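Local coordinates for protein PTS system, IIA component (Enterococcus faecalis, PDB 3BED) that probably acts as the mannose/sorbose-specific IIA phosphocarrier of a sugar phosphotransferase system, relaying phosphoryl groups during sugar uptake, at residues A50-I55 and N77-A82; M81-G84 and L89-V92. All coordinates share one frame; numbering follows the deposited sequence.

Both contacts belong to the helix 74-82 and its surroundings in a doubly wound alpha/beta domain whose parallel sheet has the order 35-39, 7-13, 64-68, 89-93. Contact 1 sets that helix beside helix 44-59, which precedes it in the chain; contact 2 follows the chain out of the helix, round the turn and back into strand 89-93. Their centres lie about 8 Å apart, and they share Met81 and Ala82. Packing joins them directly, with Ala79 CB 3.7 Å from Val91 CG2. Together they fix one helix against both its neighbouring helix and the sheet, close to where strand 89-93 meets the second subunit.

Contact 1: residues A50-I55 and N77-A82; sequences AKLAAI and NVAMMA
Leu52 reaches from helix 44-59 to the flank of helix 74-82 and makes most of the contact through one methyl, CD2. That methyl lies 3.8 Å from Val78 CG1 and, one turn further along, 3.8 Å from Ala82 CB. Between these two it comes down almost onto the backbone, with Leu52 CD2 3.7 Å from Ala79 CA. The small side chains of Ala79 and Ala82 probably help the leucine methyl come this close to the backbone. Leu52 gets there by extending CG anti to its own N (chi1 -178°), while Val78 offers CG1 to it, and the two side chains pass alongside one another, running in opposite senses. The interaction is wholly apolar.

In the alpha/beta fold of the fructose/mannose IIA family, these are successive helices on one side of the parallel sheet. Their local axes run in broadly the same direction, at 45° to each other and 10.2 Å apart at closest approach.

Strand 7-13 lies beneath the pair: Leu52 also touches Ile9 and Met11, and Ala79 rests on Met11. The helix-helix seam runs on both ways from Leu52, with Val78 packing on Leu45 toward the start of helix 44-59 and Ala82 on Leu56 toward its end. Lys51, which packs on Val37 of strand 35-39, forms a salt bridge with Asp43.

Contact 2: residues M81-G84 and L89-V92; sequences MAMG and LRVV
Met83, a selenomethionine, lays its side chain across the beginning of strand 89-93, meeting Leu89 at about a right angle. Its CG stands 3.9 Å from Leu89 CD2. Beyond that the chain bends at its last torsion (chi3 79°), bringing the terminal methyl over the strand backbone, where Met83 CE is 3.3 Å from Leu89 O and 4.0 Å from Arg90 CA. At the bend the selenium faces Val91, with Met83 SE 3.8 Å from Val91 CG2, and the two side chains run at a slant to each other. Leu89 comes up from the strand to meet this group: with CG anti to its backbone N (chi1 170°), its CD2 lies 3.7 Å from Ala82 CB.

The segments are the helix-to-strand half of a right-handed beta-alpha-beta crossover, in which strand 64-68 leads through helix 74-82 into the parallel strand 89-93. Leu89 and Val91 point toward the helix, whereas Arg90 between them points to the other face of the sheet.

Arg90 nevertheless bends at chi2 (-77°): its CD is 4.0 Å from Met83 CE, and NH1 donates to Leu89 O at 3.0 Å. This donor sits well above the carbonyl plane, although the oxygen lies in the plane of the guanidinium. Pro87 O is a second acceptor for NH1, and a salt bridge from NE to Asp112 ties the group to helix 111-124. Ile129 of the second subunit packs on both Met83 and Val91, while Val92 pairs antiparallel with a strand of that subunit and carries the sheet across the dimer interface.

Contact 1: residues A50-I55 and N77-A82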
loop_
_atom_site.group_PDB
_atom_site.type_symbol
_atom_site.label_atom_id
_atom_site.label_comp_id
_atom_site.label_asym_id
_atom_site.label_seq_id
_atom_site.Cartn_x
_atom_site.Cartn_y
_atom_site.Cartn_z
ATOM N N ALA A 50 8.351 9.559 19.453
ATOM C CA ALA A 50 8.279 8.821 20.702
ATOM C C ALA A 50 7.753 7.402 20.445
ATOM O O ALA A 50 8.223 6.435 21.060
ATOM C CB ALA A 50 7.396 9.546 21.733
ATOM N N LYS A 51 6.791 7.257 19.535
ATOM C CA LYS A 51 6.238 5.925 19.249
ATOM C C LYS A 51 7.309 5.031 18.634
ATOM O O LYS A 51 7.443 3.868 19.027
ATOM C CB LYS A 51 5.042 6.024 18.316
ATOM C CG LYS A 51 3.794 6.535 19.016
ATOM C CD LYS A 51 2.646 6.616 18.008
ATOM C CE LYS A 51 1.344 6.996 18.686
ATOM N NZ LYS A 51 0.133 6.929 17.757
ATOM N N LEU A 52 8.060 5.554 17.658
ATOM C CA LEU A 52 9.117 4.720 17.094
ATOM C C LEU A 52 10.205 4.452 18.157
ATOM O O LEU A 52 10.764 3.346 18.222
ATOM C CB LEU A 52 9.758 5.380 15.881
ATOM C CG LEU A 52 10.848 4.599 15.178
ATOM C CD1 LEU A 52 10.355 3.217 14.739
ATOM C CD2 LEU A 52 11.431 5.377 14.000
ATOM N N ALA A 53 10.512 5.462 18.962
ATOM C CA ALA A 53 11.620 5.309 19.944
ATOM C C ALA A 53 11.284 4.178 20.930
ATOM O O ALA A 53 12.173 3.399 21.291
ATOM C CB ALA A 53 11.849 6.600 20.721
ATOM N N ALA A 54 10.009 4.075 21.329
ATOM C CA ALA A 54 9.606 3.028 22.283
ATOM C C ALA A 54 9.879 1.638 21.724
ATOM O O ALA A 54 10.334 0.740 22.455
ATOM C CB ALA A 54 8.171 3.194 22.647
ATOM N N ILE A 55 9.610 1.452 20.435
ATOM C CA ILE A 55 9.846 0.187 19.766
ATOM C C ILE A 55 11.341 -0.076 19.600
ATOM O O ILE A 55 11.842 -1.168 19.923
ATOM C CB ILE A 55 9.186 0.221 18.383
ATOM C CG1 ILE A 55 7.658 0.279 18.549
ATOM C CG2 ILE A 55 9.614 -0.987 17.556
ATOM C CD1 ILE A 55 6.927 0.690 17.275
ATOM N N ASN A 77 10.195 10.378 7.650
ATOM C CA ASN A 77 11.283 11.232 8.165
ATOM C C ASN A 77 11.756 10.790 9.558
ATOM O O ASN A 77 12.934 10.796 9.882
ATOM C CB ASN A 77 10.807 12.686 8.250
ATOM C CG ASN A 77 10.468 13.272 6.881
ATOM O OD1 ASN A 77 10.967 12.807 5.843
ATOM N ND2 ASN A 77 9.661 14.337 6.885
ATOM N N VAL A 78 10.804 10.401 10.374
ATOM C CA VAL A 78 11.113 9.976 11.737
ATOM C C VAL A 78 11.959 8.684 11.716
ATOM O O VAL A 78 12.911 8.571 12.469
ATOM C CB VAL A 78 9.836 9.798 12.492
ATOM C CG1 VAL A 78 10.018 8.931 13.785
ATOM C CG2 VAL A 78 9.254 11.149 12.794
ATOM N N ALA A 79 11.611 7.753 10.817
ATOM C CA ALA A 79 12.377 6.510 10.624
ATOM C C ALA A 79 13.785 6.866 10.161
ATOM O O ALA A 79 14.773 6.369 10.726
ATOM C CB ALA A 79 11.676 5.575 9.608
HETATM N N MSE A 80 13.891 7.745 9.155
HETATM C CA MSE A 80 15.185 8.187 8.648
HETATM C C MSE A 80 16.058 8.787 9.765
HETATM O O MSE A 80 17.267 8.531 9.835
HETATM C CB MSE A 80 14.993 9.231 7.550
HETATM C CG MSE A 80 16.292 9.594 6.891
HETATM SE SE MSE A 80 16.008 10.922 5.512
HETATM C CE MSE A 80 15.030 12.289 6.569
HETATM N N MSE A 81 15.437 9.609 10.623
HETATM C CA MSE A 81 16.186 10.291 11.693
HETATM C C MSE A 81 16.726 9.239 12.698
HETATM O O MSE A 81 17.809 9.380 13.264
HETATM C CB MSE A 81 15.294 11.293 12.441
HETATM C CG MSE A 81 15.027 12.586 11.643
HETATM SE SE MSE A 81 13.962 13.831 12.720
HETATM C CE MSE A 81 12.337 13.716 11.671
ATOM N N ALA A 82 15.967 8.175 12.911
ATOM C CA ALA A 82 16.382 7.112 13.831
ATOM C C ALA A 82 17.622 6.372 13.325
ATOM O O ALA A 82 18.426 5.829 14.122
ATOM C CB ALA A 82 15.190 6.168 14.098
#

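Contact 2: residues M81-G84 and L89-V92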
loop_
_atom_site.group_PDB
_atom_site.type_symbol
_atom_site.label_atom_id
_atom_site.label_comp_id
_atom_site.label_asym_id
_atom_site.label_seq_id
_atom_site.Cartn_x
_atom_site.Cartn_y
_atom_site.Cartn_z
HETATM N N MSE A 81 15.437 9.609 10.623
HETATM C CA MSE A 81 16.186 10.291 11.693
HETATM C C MSE A 81 16.726 9.239 12.698
HETATM O O MSE A 81 17.809 9.380 13.264
HETATM C CB MSE A 81 15.294 11.293 12.441
HETATM C CG MSE A 81 15.027 12.586 11.643
HETATM SE SE MSE A 81 13.962 13.831 12.720
HETATM C CE MSE A 81 12.337 13.716 11.671
ATOM N N ALA A 82 15.967 8.175 12.911
ATOM C CA ALA A 82 16.382 7.112 13.831
ATOM C C ALA A 82 17.622 6.372 13.325
ATOM O O ALA A 82 18.426 5.829 14.122
ATOM C CB ALA A 82 15.190 6.168 14.098
HETATM N N MSE A 83 17.832 6.345 12.013
HETATM C CA MSE A 83 19.035 5.708 11.515
HETATM C C MSE A 83 20.356 6.308 12.031
HETATM O O MSE A 83 21.398 5.616 12.014
HETATM C CB MSE A 83 19.032 5.666 9.994
HETATM C CG MSE A 83 17.928 4.799 9.388
HETATM SE SE MSE A 83 17.951 4.993 7.429
HETATM C CE MSE A 83 19.387 3.846 7.044
ATOM N N GLY A 84 20.333 7.559 12.501
ATOM C CA GLY A 84 21.556 8.181 13.035
ATOM C C GLY A 84 21.953 7.642 14.395
ATOM O O GLY A 84 23.106 7.841 14.852
ATOM N N LEU A 89 19.550 -0.252 11.485
ATOM C CA LEU A 89 18.206 0.059 11.027
ATOM C C LEU A 89 18.278 0.542 9.603
ATOM O O LEU A 89 19.142 1.360 9.271
ATOM C CB LEU A 89 17.630 1.184 11.900
ATOM C CG LEU A 89 16.301 1.820 11.421
ATOM C CD1 LEU A 89 15.172 0.801 11.519
ATOM C CD2 LEU A 89 15.967 3.050 12.254
ATOM N N ARG A 90 17.387 0.028 8.742
ATOM C CA ARG A 90 17.220 0.559 7.392
ATOM C C ARG A 90 15.747 0.923 7.179
ATOM O O ARG A 90 14.878 0.478 7.940
ATOM C CB ARG A 90 17.689 -0.440 6.319
ATOM C CG ARG A 90 19.143 -0.970 6.507
ATOM C CD ARG A 90 20.203 0.069 6.059
ATOM N NE ARG A 90 21.560 -0.451 6.237
ATOM C CZ ARG A 90 22.213 -0.568 7.398
ATOM N NH1 ARG A 90 21.696 -0.122 8.546
ATOM N NH2 ARG A 90 23.433 -1.133 7.396
ATOM N N VAL A 91 15.497 1.687 6.118
ATOM C CA VAL A 91 14.164 2.206 5.821
ATOM C C VAL A 91 13.907 2.085 4.338
ATOM O O VAL A 91 14.733 2.489 3.532
ATOM C CB VAL A 91 14.052 3.704 6.212
ATOM C CG1 VAL A 91 12.651 4.252 5.885
ATOM C CG2 VAL A 91 14.369 3.909 7.720
ATOM N N VAL A 92 12.747 1.510 3.987
ATOM C CA VAL A 92 12.247 1.512 2.617
ATOM C C VAL A 92 10.877 2.195 2.619
ATOM O O VAL A 92 10.010 1.877 3.452
ATOM C CB VAL A 92 12.108 0.078 2.080
ATOM C CG1 VAL A 92 11.584 0.072 0.651
ATOM C CG2 VAL A 92 13.479 -0.651 2.170
#